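Local coordinates for 6-pyruvoyl tetrahydrobiopterin synthase (Plasmodium vivax, PDB 3LX3), which is a zinc-binding member of the 6-pyruvoyl tetrahydropterin synthase family, built on the T-fold, found here as an assembly of six chains, at residues A[57-61]-A[157-161]; A[77-81]-A[144-149]; A[137-142]-A[162-166]. All coordinates share one frame; numbering follows the deposited sequence.

Interaction 1 (A[57-61]-A[157-161]); sequences RLRGN and RSVNY
The backbone N-H of N61 is bound by the hydroxyl of S158, with N61 N 2.8 Å from S158 OG. This bond joins the end of strand 48-61 to the turn that leaves helix 151-156. S158 has positive phi and closes that helix in a Schellman motif; with OG between its own N and carbonyl carbon (chi1 82°), the side chain is turned onto N61. Further along, R59 pairs with the incoming chain through both backbone groups. Its N donates to Y161 O at 3.1 Å, and its O receives N160 N at 2.9 Å. The same R59 O is approached by V159 CA at 3.3 Å in a CA-H...O contact, while L58 CB packs on V159 CG1 at 4.1 Å. Beyond the backbone, the extended chain of R59 runs beside the side chain of Y161 in the same direction and lays its guanidinium flat over one ring face, planes 6° apart. CZ of R59 is 3.9 Å from the centroid of the Y161 ring, a cation-pi stack, and NH1 sits over the centre of the ring. Neighbours steady both partners: R59 NE is in a salt bridge with E22, Y161 OH bonds to E163, and the Y161 ring also meets H177. The contact thus joins the end of one strand of the antiparallel sheet to the entry of its neighbour, 161-167. Flat stacking leaves the in-plane N-H groups of R59 directed past the ring, so one guanidinium can serve the aromatic face and the carboxylate of E22 together.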
loop_
_atom_site.group_PDB
_atom_site.type_symbol
_atom_site.label_atom_id
_atom_site.label_comp_id
_atom_site.label_asym_id
_atom_site.label_seq_id
_atom_site.Cartn_x
_atom_site.Cartn_y
_atom_site.Cartn_z
ATOM N N ARG A 57 -12.176 -13.598 6.180
ATOM C CA ARG A 57 -12.782 -14.024 4.928
ATOM C C ARG A 57 -13.850 -15.057 5.253
ATOM O O ARG A 57 -13.671 -15.904 6.138
ATOM C CB ARG A 57 -11.713 -14.623 4.033
ATOM C CG ARG A 57 -12.131 -15.153 2.671
ATOM C CD ARG A 57 -10.844 -15.510 1.870
ATOM N NE ARG A 57 -9.719 -14.593 2.166
ATOM C CZ ARG A 57 -9.016 -13.867 1.289
ATOM N NH1 ARG A 57 -9.245 -13.916 -0.012
ATOM N NH2 ARG A 57 -8.036 -13.091 1.733
ATOM N N LEU A 58 -14.939 -15.007 4.511
ATOM C CA LEU A 58 -15.984 -16.011 4.688
ATOM C C LEU A 58 -16.673 -16.273 3.368
ATOM O O LEU A 58 -16.521 -15.494 2.418
ATOM C CB LEU A 58 -16.977 -15.598 5.768
ATOM C CG LEU A 58 -17.764 -14.273 5.655
ATOM C CD1 LEU A 58 -18.887 -14.367 4.631
ATOM C CD2 LEU A 58 -18.345 -13.913 7.018
ATOM N N ARG A 59 -17.421 -17.375 3.284
ATOM C CA ARG A 59 -18.175 -17.755 2.087
ATOM C C ARG A 59 -19.599 -18.126 2.470
ATOM O O ARG A 59 -19.831 -18.783 3.523
ATOM C CB ARG A 59 -17.536 -18.948 1.377
ATOM C CG ARG A 59 -16.118 -18.679 0.898
ATOM C CD ARG A 59 -15.418 -19.907 0.461
ATOM N NE ARG A 59 -14.016 -19.631 0.174
ATOM C CZ ARG A 59 -13.046 -20.529 0.266
ATOM N NH1 ARG A 59 -13.322 -21.772 0.639
ATOM N NH2 ARG A 59 -11.807 -20.180 -0.022
ATOM N N GLY A 60 -20.545 -17.750 1.620
ATOM C CA GLY A 60 -21.941 -18.184 1.774
ATOM C C GLY A 60 -22.668 -17.840 0.503
ATOM O O GLY A 60 -22.062 -17.363 -0.462
ATOM N N ASN A 61 -23.965 -18.074 0.475
ATOM C CA ASN A 61 -24.793 -17.657 -0.647
ATOM C C ASN A 61 -25.263 -16.220 -0.450
ATOM O O ASN A 61 -25.532 -15.799 0.688
ATOM C CB ASN A 61 -26.020 -18.568 -0.776
ATOM C CG ASN A 61 -25.660 -20.005 -1.027
ATOM O OD1 ASN A 61 -24.703 -20.305 -1.714
ATOM N ND2 ASN A 61 -26.458 -20.911 -0.478
ATOM N N ARG A 157 -27.477 -17.024 7.792
ATOM C CA ARG A 157 -27.024 -16.269 6.608
ATOM C C ARG A 157 -26.422 -17.139 5.496
ATOM O O ARG A 157 -26.037 -16.647 4.462
ATOM C CB ARG A 157 -25.999 -15.207 7.021
ATOM C CG ARG A 157 -26.568 -14.129 7.959
ATOM C CD ARG A 157 -27.719 -13.323 7.338
ATOM N NE ARG A 157 -27.374 -12.743 6.053
ATOM C CZ ARG A 157 -28.127 -11.834 5.415
ATOM N NH1 ARG A 157 -29.251 -11.353 5.966
ATOM N NH2 ARG A 157 -27.757 -11.380 4.250
ATOM N N SER A 158 -26.364 -18.451 5.748
ATOM C CA SER A 158 -25.823 -19.463 4.821
ATOM C C SER A 158 -24.301 -19.569 4.817
ATOM O O SER A 158 -23.724 -20.240 3.964
ATOM C CB SER A 158 -26.341 -19.330 3.394
ATOM O OG SER A 158 -25.672 -18.378 2.638
ATOM N N VAL A 159 -23.636 -18.907 5.760
ATOM C CA VAL A 159 -22.184 -18.929 5.805
ATOM C C VAL A 159 -21.723 -20.349 6.118
ATOM O O VAL A 159 -22.229 -20.962 7.046
ATOM C CB VAL A 159 -21.638 -17.934 6.837
ATOM C CG1 VAL A 159 -20.095 -18.055 6.971
ATOM C CG2 VAL A 159 -21.984 -16.512 6.396
ATOM N N ASN A 160 -20.806 -20.871 5.306
ATOM C CA ASN A 160 -20.251 -22.207 5.543
ATOM C C ASN A 160 -18.727 -22.306 5.675
ATOM O O ASN A 160 -18.163 -23.402 5.750
ATOM C CB ASN A 160 -20.756 -23.221 4.535
ATOM C CG ASN A 160 -20.210 -23.025 3.153
ATOM O OD1 ASN A 160 -19.430 -22.146 2.882
ATOM N ND2 ASN A 160 -20.589 -23.934 2.268
ATOM N N TYR A 161 -18.077 -21.144 5.733
ATOM C CA TYR A 161 -16.623 -21.095 5.791
ATOM C C TYR A 161 -16.190 -19.790 6.415
ATOM O O TYR A 161 -16.675 -18.720 6.027
ATOM C CB TYR A 161 -16.074 -21.173 4.377
ATOM C CG TYR A 161 -14.571 -21.153 4.253
ATOM C CD1 TYR A 161 -13.826 -22.327 4.386
ATOM C CD2 TYR A 161 -13.904 -19.985 3.968
ATOM C CE1 TYR A 161 -12.419 -22.293 4.249
ATOM C CE2 TYR A 161 -12.503 -19.949 3.834
ATOM C CZ TYR A 161 -11.793 -21.112 3.959
ATOM O OH TYR A 161 -10.422 -21.132 3.861
#

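Interaction 2 (A[77-81]-A[144-149]); sequences KVRKV and QLIEEI
Helices 77-81 and 144-149 pass at 9.6 Å between their axes, with N-to-C directions 126° apart, and come nearest at the pairs K77-E148 and V78-L145. L145 supplies the apolar centre. Its CD2 wedges into the opposing helix, 3.6 Å from K77 O and 3.7 Å from V81 CG2, and also lies against V78 CA and CG2. V81 divides its two methyls: CG2 reaches both L145 and the CG of E148, whereas CG1 turns to Q144 CB. At the other end I149 CG1 lies 3.6 Å from K77 CB, and from there the lysine chain, bent at chi2 (-54°), runs over the carbonyl of E148. On the outer side the contact becomes polar. K80 reaches across with an extended chain, at about a right angle to E148, and its NZ forms a salt bridge with E148 OE1 at 3.0 Å, on the syn side and 19° out of the carboxylate plane. The bend of E148 at chi2 swings the carboxylate to K80, and one water links three groups beside it: it accepts from K77 NZ at 2.7 Å and donates to E148 O and, at 2.6 Å, to E148 OE1. OE1 therefore has two donors, the ammonium and the water, while OE2 has a weak bond to Q84. The ammonium of K77 reaches the carboxylate only through the water, yet its charge probably adds to the stabilisation of the carboxylate. Beneath, V78 rests on V54 and L56, and I149 on L56 and M162, so the pair covers one face of the sheet. A helix pair packed on one face of an antiparallel sheet, with strands before and after the helices, is the arrangement of the T-fold to which this family belongs.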
loop_
_atom_site.group_PDB
_atom_site.type_symbol
_atom_site.label_atom_id
_atom_site.label_comp_id
_atom_site.label_asym_id
_atom_site.label_seq_id
_atom_site.Cartn_x
_atom_site.Cartn_y
_atom_site.Cartn_z
ATOM N N LYS A 77 -17.559 -6.901 14.905
ATOM C CA LYS A 77 -17.096 -8.046 15.690
ATOM C C LYS A 77 -15.587 -8.246 15.600
ATOM O O LYS A 77 -14.957 -8.539 16.633
ATOM C CB LYS A 77 -17.834 -9.318 15.321
ATOM C CG LYS A 77 -19.341 -9.221 15.554
ATOM C CD LYS A 77 -19.723 -8.795 16.968
ATOM C CE LYS A 77 -21.242 -8.730 17.115
ATOM N NZ LYS A 77 -21.555 -8.121 18.423
ATOM N N VAL A 78 -14.972 -8.041 14.421
ATOM C CA VAL A 78 -13.492 -8.077 14.337
ATOM C C VAL A 78 -12.862 -6.983 15.220
ATOM O O VAL A 78 -11.917 -7.243 15.956
ATOM C CB VAL A 78 -12.963 -7.971 12.883
ATOM C CG1 VAL A 78 -11.421 -7.866 12.859
ATOM C CG2 VAL A 78 -13.479 -9.177 12.026
ATOM N N ARG A 79 -13.401 -5.766 15.173
ATOM C CA ARG A 79 -12.865 -4.689 16.011
ATOM C C ARG A 79 -12.985 -5.058 17.493
ATOM O O ARG A 79 -12.070 -4.809 18.262
ATOM C CB ARG A 79 -13.573 -3.353 15.755
ATOM C CG ARG A 79 -13.308 -2.729 14.384
ATOM C CD ARG A 79 -14.022 -1.366 14.198
ATOM N NE ARG A 79 -15.188 -1.167 15.080
ATOM C CZ ARG A 79 -16.478 -1.096 14.715
ATOM N NH1 ARG A 79 -16.889 -1.213 13.434
ATOM N NH2 ARG A 79 -17.389 -0.905 15.671
ATOM N N LYS A 80 -14.118 -5.626 17.890
ATOM C CA LYS A 80 -14.332 -6.017 19.291
ATOM C C LYS A 80 -13.258 -7.014 19.775
ATOM O O LYS A 80 -12.660 -6.836 20.855
ATOM C CB LYS A 80 -15.728 -6.618 19.459
ATOM C CG LYS A 80 -16.033 -7.014 20.893
ATOM C CD LYS A 80 -17.461 -7.522 21.055
ATOM C CE LYS A 80 -17.767 -7.713 22.542
ATOM N NZ LYS A 80 -18.976 -8.546 22.773
ATOM N N VAL A 81 -13.014 -8.056 18.984
ATOM C CA VAL A 81 -12.010 -9.085 19.338
ATOM C C VAL A 81 -10.640 -8.461 19.385
ATOM O O VAL A 81 -9.899 -8.643 20.350
ATOM C CB VAL A 81 -12.041 -10.279 18.379
ATOM C CG1 VAL A 81 -10.895 -11.260 18.645
ATOM C CG2 VAL A 81 -13.369 -10.986 18.523
ATOM N N GLN A 144 -12.791 -17.091 18.626
ATOM C CA GLN A 144 -13.443 -15.947 19.278
ATOM C C GLN A 144 -14.395 -15.246 18.334
ATOM O O GLN A 144 -15.479 -14.815 18.746
ATOM C CB GLN A 144 -12.428 -14.948 19.818
ATOM C CG GLN A 144 -11.647 -15.402 21.013
ATOM C CD GLN A 144 -12.518 -15.760 22.200
ATOM O OE1 GLN A 144 -12.578 -16.911 22.626
ATOM N NE2 GLN A 144 -13.249 -14.788 22.678
ATOM N N LEU A 145 -14.005 -15.136 17.068
ATOM C CA LEU A 145 -14.859 -14.447 16.083
ATOM C C LEU A 145 -16.134 -15.195 15.783
ATOM O O LEU A 145 -17.218 -14.598 15.629
ATOM C CB LEU A 145 -14.105 -14.167 14.777
ATOM C CG LEU A 145 -13.238 -12.924 14.759
ATOM C CD1 LEU A 145 -12.443 -12.846 13.438
ATOM C CD2 LEU A 145 -14.156 -11.657 14.944
ATOM N N ILE A 146 -16.037 -16.513 15.677
ATOM C CA ILE A 146 -17.210 -17.298 15.430
ATOM C C ILE A 146 -18.152 -17.162 16.629
ATOM O O ILE A 146 -19.356 -17.018 16.449
ATOM C CB ILE A 146 -16.835 -18.770 15.114
ATOM C CG1 ILE A 146 -16.196 -18.839 13.724
ATOM C CG2 ILE A 146 -18.058 -19.685 15.246
ATOM C CD1 ILE A 146 -15.417 -20.104 13.497
ATOM N N GLU A 147 -17.602 -17.159 17.844
ATOM C CA GLU A 147 -18.430 -16.960 19.047
ATOM C C GLU A 147 -19.109 -15.589 19.081
ATOM O O GLU A 147 -20.288 -15.468 19.424
ATOM C CB GLU A 147 -17.613 -17.158 20.336
ATOM C CG GLU A 147 -17.194 -18.594 20.618
ATOM C CD GLU A 147 -16.734 -18.812 22.074
ATOM O OE1 GLU A 147 -17.272 -18.142 22.990
ATOM O OE2 GLU A 147 -15.853 -19.671 22.296
ATOM N N GLU A 148 -18.358 -14.557 18.716
ATOM C CA GLU A 148 -18.860 -13.177 18.776
ATOM C C GLU A 148 -19.883 -12.854 17.708
ATOM O O GLU A 148 -20.855 -12.134 17.992
ATOM C CB GLU A 148 -17.708 -12.171 18.682
ATOM C CG GLU A 148 -16.786 -12.187 19.892
ATOM C CD GLU A 148 -17.311 -11.395 21.076
ATOM O OE1 GLU A 148 -18.429 -10.844 21.005
ATOM O OE2 GLU A 148 -16.555 -11.305 22.075
ATOM N N ILE A 149 -19.668 -13.340 16.487
ATOM C CA ILE A 149 -20.677 -13.169 15.418
ATOM C C ILE A 149 -21.894 -14.053 15.663
ATOM O O ILE A 149 -23.030 -13.646 15.345
ATOM C CB ILE A 149 -20.072 -13.391 14.009
ATOM C CG1 ILE A 149 -18.919 -12.412 13.780
ATOM C CG2 ILE A 149 -21.160 -13.190 12.903
ATOM C CD1 ILE A 149 -18.000 -12.720 12.563
HETATM O O HOH W 1 -20.786 -10.213 19.990
#

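Interaction 3 (A[137-142]-A[162-166]); sequences IGLYIL and MEVTV
Rings and other flat side chains play no part where G138, I141 and L142 meet M162, V164 and V166; the carboxylate of E163 is turned to the other face of the strand, towards R57 and Y161. This is the helix-on-sheet layer of the T-fold: the N-to-C directions of helix 137-142 and strand 162-166 are 139° apart, their axes 8.0 Å apart at the closest, and aliphatic groups fill the seam. V164 sits in the middle and splits its branches. CG1 points to G138 O and to I141 CG2, at 4.1 Å, while CG2 lies 3.8 Å from L142 CA. L142 and V164 slide past each other in opposite directions; with CG anti to its backbone N (chi1 176°), L142 carries CD1 towards the start of the strand, to M162 CB at 4.0 Å. I141 CD1 meets V166 CG2, farther along it. The strand leads on to E168, a zinc ligand, and the helix begins at T134 and E135, which line the 2-amino-1,5-dihydropteridine-4,6-dione pocket. At the V166 end of the seam, V166 CG2 rests 3.6 Å from G138 CA.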
loop_
_atom_site.group_PDB
_atom_site.type_symbol
_atom_site.label_atom_id
_atom_site.label_comp_id
_atom_site.label_asym_id
_atom_site.label_seq_id
_atom_site.Cartn_x
_atom_site.Cartn_y
_atom_site.Cartn_z
ATOM N N ILE A 137 -2.198 -17.668 17.655
ATOM C CA ILE A 137 -3.006 -16.467 17.830
ATOM C C ILE A 137 -4.154 -16.463 16.823
ATOM O O ILE A 137 -5.305 -16.163 17.158
ATOM C CB ILE A 137 -2.155 -15.192 17.749
ATOM C CG1 ILE A 137 -1.246 -15.127 18.958
ATOM C CG2 ILE A 137 -3.004 -13.905 17.673
ATOM C CD1 ILE A 137 -0.135 -14.075 18.819
ATOM N N GLY A 138 -3.857 -16.818 15.575
ATOM C CA GLY A 138 -4.908 -16.898 14.578
ATOM C C GLY A 138 -6.009 -17.903 14.924
ATOM O O GLY A 138 -7.203 -17.621 14.765
ATOM N N LEU A 139 -5.648 -19.097 15.378
ATOM C CA LEU A 139 -6.640 -20.074 15.811
ATOM C C LEU A 139 -7.546 -19.525 16.916
ATOM O O LEU A 139 -8.749 -19.719 16.888
ATOM C CB LEU A 139 -5.998 -21.409 16.271
ATOM C CG LEU A 139 -5.438 -22.405 15.271
ATOM C CD1 LEU A 139 -4.851 -23.585 16.075
ATOM C CD2 LEU A 139 -6.517 -22.924 14.294
ATOM N N TYR A 140 -6.936 -18.850 17.895
ATOM C CA TYR A 140 -7.669 -18.271 18.996
ATOM C C TYR A 140 -8.666 -17.229 18.462
ATOM O O TYR A 140 -9.843 -17.220 18.847
ATOM C CB TYR A 140 -6.694 -17.619 20.001
ATOM C CG TYR A 140 -7.423 -16.812 21.019
ATOM C CD1 TYR A 140 -8.125 -17.430 22.029
ATOM C CD2 TYR A 140 -7.416 -15.420 20.960
ATOM C CE1 TYR A 140 -8.815 -16.699 22.966
ATOM C CE2 TYR A 140 -8.110 -14.682 21.895
ATOM C CZ TYR A 140 -8.795 -15.327 22.896
ATOM O OH TYR A 140 -9.500 -14.595 23.829
ATOM N N ILE A 141 -8.181 -16.360 17.574
ATOM C CA ILE A 141 -9.036 -15.279 17.045
ATOM C C ILE A 141 -10.182 -15.846 16.234
ATOM O O ILE A 141 -11.325 -15.355 16.337
ATOM C CB ILE A 141 -8.226 -14.270 16.257
ATOM C CG1 ILE A 141 -7.336 -13.494 17.220
ATOM C CG2 ILE A 141 -9.129 -13.316 15.442
ATOM C CD1 ILE A 141 -6.483 -12.467 16.593
ATOM N N LEU A 142 -9.901 -16.845 15.420
ATOM C CA LEU A 142 -10.962 -17.483 14.642
ATOM C C LEU A 142 -12.076 -18.008 15.551
ATOM O O LEU A 142 -13.267 -17.790 15.303
ATOM C CB LEU A 142 -10.404 -18.642 13.803
ATOM C CG LEU A 142 -11.398 -19.481 12.992
ATOM C CD1 LEU A 142 -12.122 -18.595 11.988
ATOM C CD2 LEU A 142 -10.648 -20.613 12.301
ATOM N N MET A 162 -15.287 -19.889 7.410
ATOM C CA MET A 162 -14.745 -18.734 8.126
ATOM C C MET A 162 -13.237 -18.892 8.142
ATOM O O MET A 162 -12.733 -19.990 8.368
ATOM C CB MET A 162 -15.265 -18.704 9.573
ATOM C CG MET A 162 -16.767 -18.409 9.649
ATOM S SD MET A 162 -17.102 -16.684 9.418
ATOM C CE MET A 162 -16.524 -16.064 10.981
ATOM N N GLU A 163 -12.542 -17.794 7.858
ATOM C CA GLU A 163 -11.076 -17.830 7.727
ATOM C C GLU A 163 -10.472 -16.532 8.238
ATOM O O GLU A 163 -10.882 -15.434 7.863
ATOM C CB GLU A 163 -10.708 -18.038 6.260
ATOM C CG GLU A 163 -9.229 -17.950 5.934
ATOM C CD GLU A 163 -8.992 -17.790 4.436
ATOM O OE1 GLU A 163 -9.220 -18.773 3.706
ATOM O OE2 GLU A 163 -8.520 -16.719 4.041
ATOM N N VAL A 164 -9.500 -16.661 9.132
ATOM C CA VAL A 164 -8.766 -15.545 9.682
ATOM C C VAL A 164 -7.309 -15.569 9.245
ATOM O O VAL A 164 -6.665 -16.629 9.234
ATOM C CB VAL A 164 -8.840 -15.587 11.245
ATOM C CG1 VAL A 164 -7.745 -14.835 11.929
ATOM C CG2 VAL A 164 -10.252 -15.123 11.712
ATOM N N THR A 165 -6.805 -14.388 8.883
ATOM C CA THR A 165 -5.388 -14.152 8.634
ATOM C C THR A 165 -4.905 -13.196 9.705
ATOM O O THR A 165 -5.477 -12.141 9.904
ATOM C CB THR A 165 -5.136 -13.594 7.225
ATOM O OG1 THR A 165 -5.628 -14.550 6.264
ATOM C CG2 THR A 165 -3.649 -13.351 7.026
ATOM N N VAL A 166 -3.839 -13.585 10.402
ATOM C CA VAL A 166 -3.154 -12.711 11.378
ATOM C C VAL A 166 -1.739 -12.487 10.877
ATOM O O VAL A 166 -1.033 -13.398 10.420
ATOM C CB VAL A 166 -3.124 -13.350 12.771
ATOM C CG1 VAL A 166 -2.246 -12.476 13.731
ATOM C CG2 VAL A 166 -4.526 -13.537 13.327
#

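How the interactions relate
Interaction 3 is the buried core; interactions 1 and 2 are only partly buried, and the centre of interaction 1 lies about 20 Å from the centre of the chain. The chemistry follows: purely aliphatic packing in 3, an apolar seam with a watered salt bridge at its rim in 2, and backbone bonds plus a cation-pi stack in 1. Helix 134-149 serves both 2 and 3, which join directly where L145 CD1 lies 3.6 Å from V164 CG2. Strands 48-61 and 161-167, neighbours in one sheet, couple 1 to 3 through a salt bridge of R57 NE with E163 OE2. Interactions 1 and 2 do not touch.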